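Local coordinates for GNAT family acetyltransferase (Mycobacterium smegmatis, PDB 6C30), which probably transfers acetyl groups from acetyl-CoA to amino groups of its substrates, as a RimJ-type member of the GNAT N-acetyltransferase family, at residues E198-Q202 / S203-R207. Sequence-based numbering, arbitrary orientation.
Sequences EELPQ and SAAHR
Ser203 reaches back to Leu200 through both its backbone and its side chain, joining a type I beta turn (Leu200 to Ser203) to the N-cap of the C-terminal helix 204-217. The turn is closed by Ser203 N donating to Leu200 O at 2.9 Å, with an N-H...O angle of 160°, from above the carbonyl plane. Ser203 OG donates a hydrogen bond to the same Leu200 O over 2.7 Å, lying in the carbonyl plane on a lone pair, so two donors grip one oxygen from different directions. With chi1 at 72°, OG sits between the backbone N and the carbonyl carbon, where it also accepts from His206 N at 3.1 Å; this is the capping bond. One hydroxyl therefore serves turn and helix together.

His206 CB packs against Leu200 O, and Pro201 O approaches the His206 ring obliquely, with CD2 the nearest ring atom at 3.6 Å. On the outer side, Arg207 bends at chi3 and brings NH1 to Gln202 O at 3.0 Å. That bond is far from straight (137°), and the carbonyl is approached from above its plane. Two waters at the guanidinium edge add bridges, one from NH1 to Pro201 O and the other from NH2 to Gln202 O.

Further out, Leu200 touches Asp140 and Phe143, and Ala205 touches Ala136 and Leu139, so the turn and the start of helix 204-217 lie on helix 130-143 of the GNAT fold. Upstream, Glu199 OE2 accepts from Thr196 N, while OE1 forms a salt bridge with Arg172 NE. Between the two apolar side chains, Leu200 CD1 lies 4.5 Å from Ala205 CB.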
loop_
_atom_site.group_PDB
_atom_site.type_symbol
_atom_site.label_atom_id
_atom_site.label_comp_id
_atom_site.label_asym_id
_atom_site.label_seq_id
_atom_site.Cartn_x
_atom_site.Cartn_y
_atom_site.Cartn_z
ATOM N N GLU A 198 6.611 26.746 -8.901
ATOM C CA GLU A 198 6.683 27.954 -8.064
ATOM C C GLU A 198 5.443 28.126 -7.186
ATOM O O GLU A 198 5.517 28.716 -6.109
ATOM C CB GLU A 198 6.862 29.208 -8.932
ATOM C CG GLU A 198 8.141 29.244 -9.767
ATOM C CD GLU A 198 7.952 28.666 -11.159
ATOM O OE1 GLU A 198 6.929 27.992 -11.386
ATOM O OE2 GLU A 198 8.825 28.887 -12.023
ATOM N N GLU A 199 4.302 27.617 -7.648
ATOM C CA GLU A 199 3.031 27.811 -6.961
ATOM C C GLU A 199 2.756 26.755 -5.899
ATOM O O GLU A 199 1.804 26.883 -5.134
ATOM C CB GLU A 199 1.873 27.800 -7.957
ATOM C CG GLU A 199 2.034 28.732 -9.136
ATOM C CD GLU A 199 0.891 28.593 -10.116
ATOM O OE1 GLU A 199 -0.240 29.036 -9.806
ATOM O OE2 GLU A 199 1.118 28.021 -11.205
ATOM N N LEU A 200 3.561 25.701 -5.877
ATOM C CA LEU A 200 3.253 24.573 -4.996
ATOM C C LEU A 200 3.199 24.951 -3.503
ATOM O O LEU A 200 2.212 24.636 -2.847
ATOM C CB LEU A 200 4.242 23.424 -5.212
ATOM C CG LEU A 200 3.861 22.176 -4.406
ATOM C CD1 LEU A 200 2.509 21.651 -4.860
ATOM C CD2 LEU A 200 4.926 21.095 -4.518
ATOM N N PRO A 201 4.231 25.642 -2.966
ATOM C CA PRO A 201 4.209 25.917 -1.517
ATOM C C PRO A 201 2.965 26.633 -0.995
ATOM O O PRO A 201 2.515 26.329 0.110
ATOM C CB PRO A 201 5.435 26.813 -1.318
ATOM C CG PRO A 201 6.355 26.422 -2.390
ATOM C CD PRO A 201 5.478 26.136 -3.579
ATOM N N GLN A 202 2.413 27.560 -1.764
ATOM C CA GLN A 202 1.254 28.325 -1.311
ATOM C C GLN A 202 -0.069 27.684 -1.738
ATOM O O GLN A 202 -1.141 28.252 -1.529
ATOM C CB GLN A 202 1.325 29.759 -1.846
ATOM C CG GLN A 202 2.202 30.706 -1.035
ATOM C CD GLN A 202 1.614 31.036 0.321
ATOM O OE1 GLN A 202 2.140 30.616 1.355
ATOM N NE2 GLN A 202 0.509 31.780 0.329
ATOM N N SER A 203 0.001 26.500 -2.341
ATOM C CA SER A 203 -1.192 25.885 -2.916
ATOM C C SER A 203 -1.971 25.035 -1.916
ATOM O O SER A 203 -1.400 24.495 -0.962
ATOM C CB SER A 203 -0.824 25.013 -4.124
ATOM O OG SER A 203 -0.170 23.823 -3.714
ATOM N N ALA A 204 -3.273 24.917 -2.153
ATOM C CA ALA A 204 -4.115 23.996 -1.407
ATOM C C ALA A 204 -3.582 22.564 -1.537
ATOM O O ALA A 204 -3.707 21.772 -0.601
ATOM C CB ALA A 204 -5.556 24.075 -1.887
ATOM N N ALA A 205 -2.984 22.239 -2.683
ATOM C CA ALA A 205 -2.428 20.900 -2.889
ATOM C C ALA A 205 -1.352 20.581 -1.857
ATOM O O ALA A 205 -1.319 19.482 -1.288
ATOM C CB ALA A 205 -1.860 20.766 -4.287
ATOM N N HIS A 206 -0.456 21.534 -1.621
ATOM C CA HIS A 206 0.593 21.324 -0.634
ATOM C C HIS A 206 0.008 21.202 0.768
ATOM O O HIS A 206 0.440 20.348 1.539
ATOM C CB HIS A 206 1.620 22.450 -0.666
ATOM C CG HIS A 206 2.649 22.336 0.413
ATOM N ND1 HIS A 206 3.660 21.398 0.381
ATOM C CD2 HIS A 206 2.796 23.009 1.577
ATOM C CE1 HIS A 206 4.401 21.517 1.468
ATOM N NE2 HIS A 206 3.897 22.485 2.212
ATOM N N ARG A 207 -0.975 22.037 1.093
ATOM C CA ARG A 207 -1.582 21.982 2.419
ATOM C C ARG A 207 -2.272 20.639 2.633
ATOM O O ARG A 207 -2.212 20.070 3.720
ATOM C CB ARG A 207 -2.565 23.138 2.623
ATOM C CG ARG A 207 -1.868 24.496 2.718
ATOM C CD ARG A 207 -2.791 25.610 3.199
ATOM N NE ARG A 207 -3.901 25.866 2.283
ATOM C CZ ARG A 207 -3.819 26.642 1.207
ATOM N NH1 ARG A 207 -2.673 27.228 0.891
ATOM N NH2 ARG A 207 -4.889 26.818 0.443
HETATM O O HOH W 1 0.106 27.100 1.865
HETATM O O HOH W 2 -4.139 28.638 -1.826
#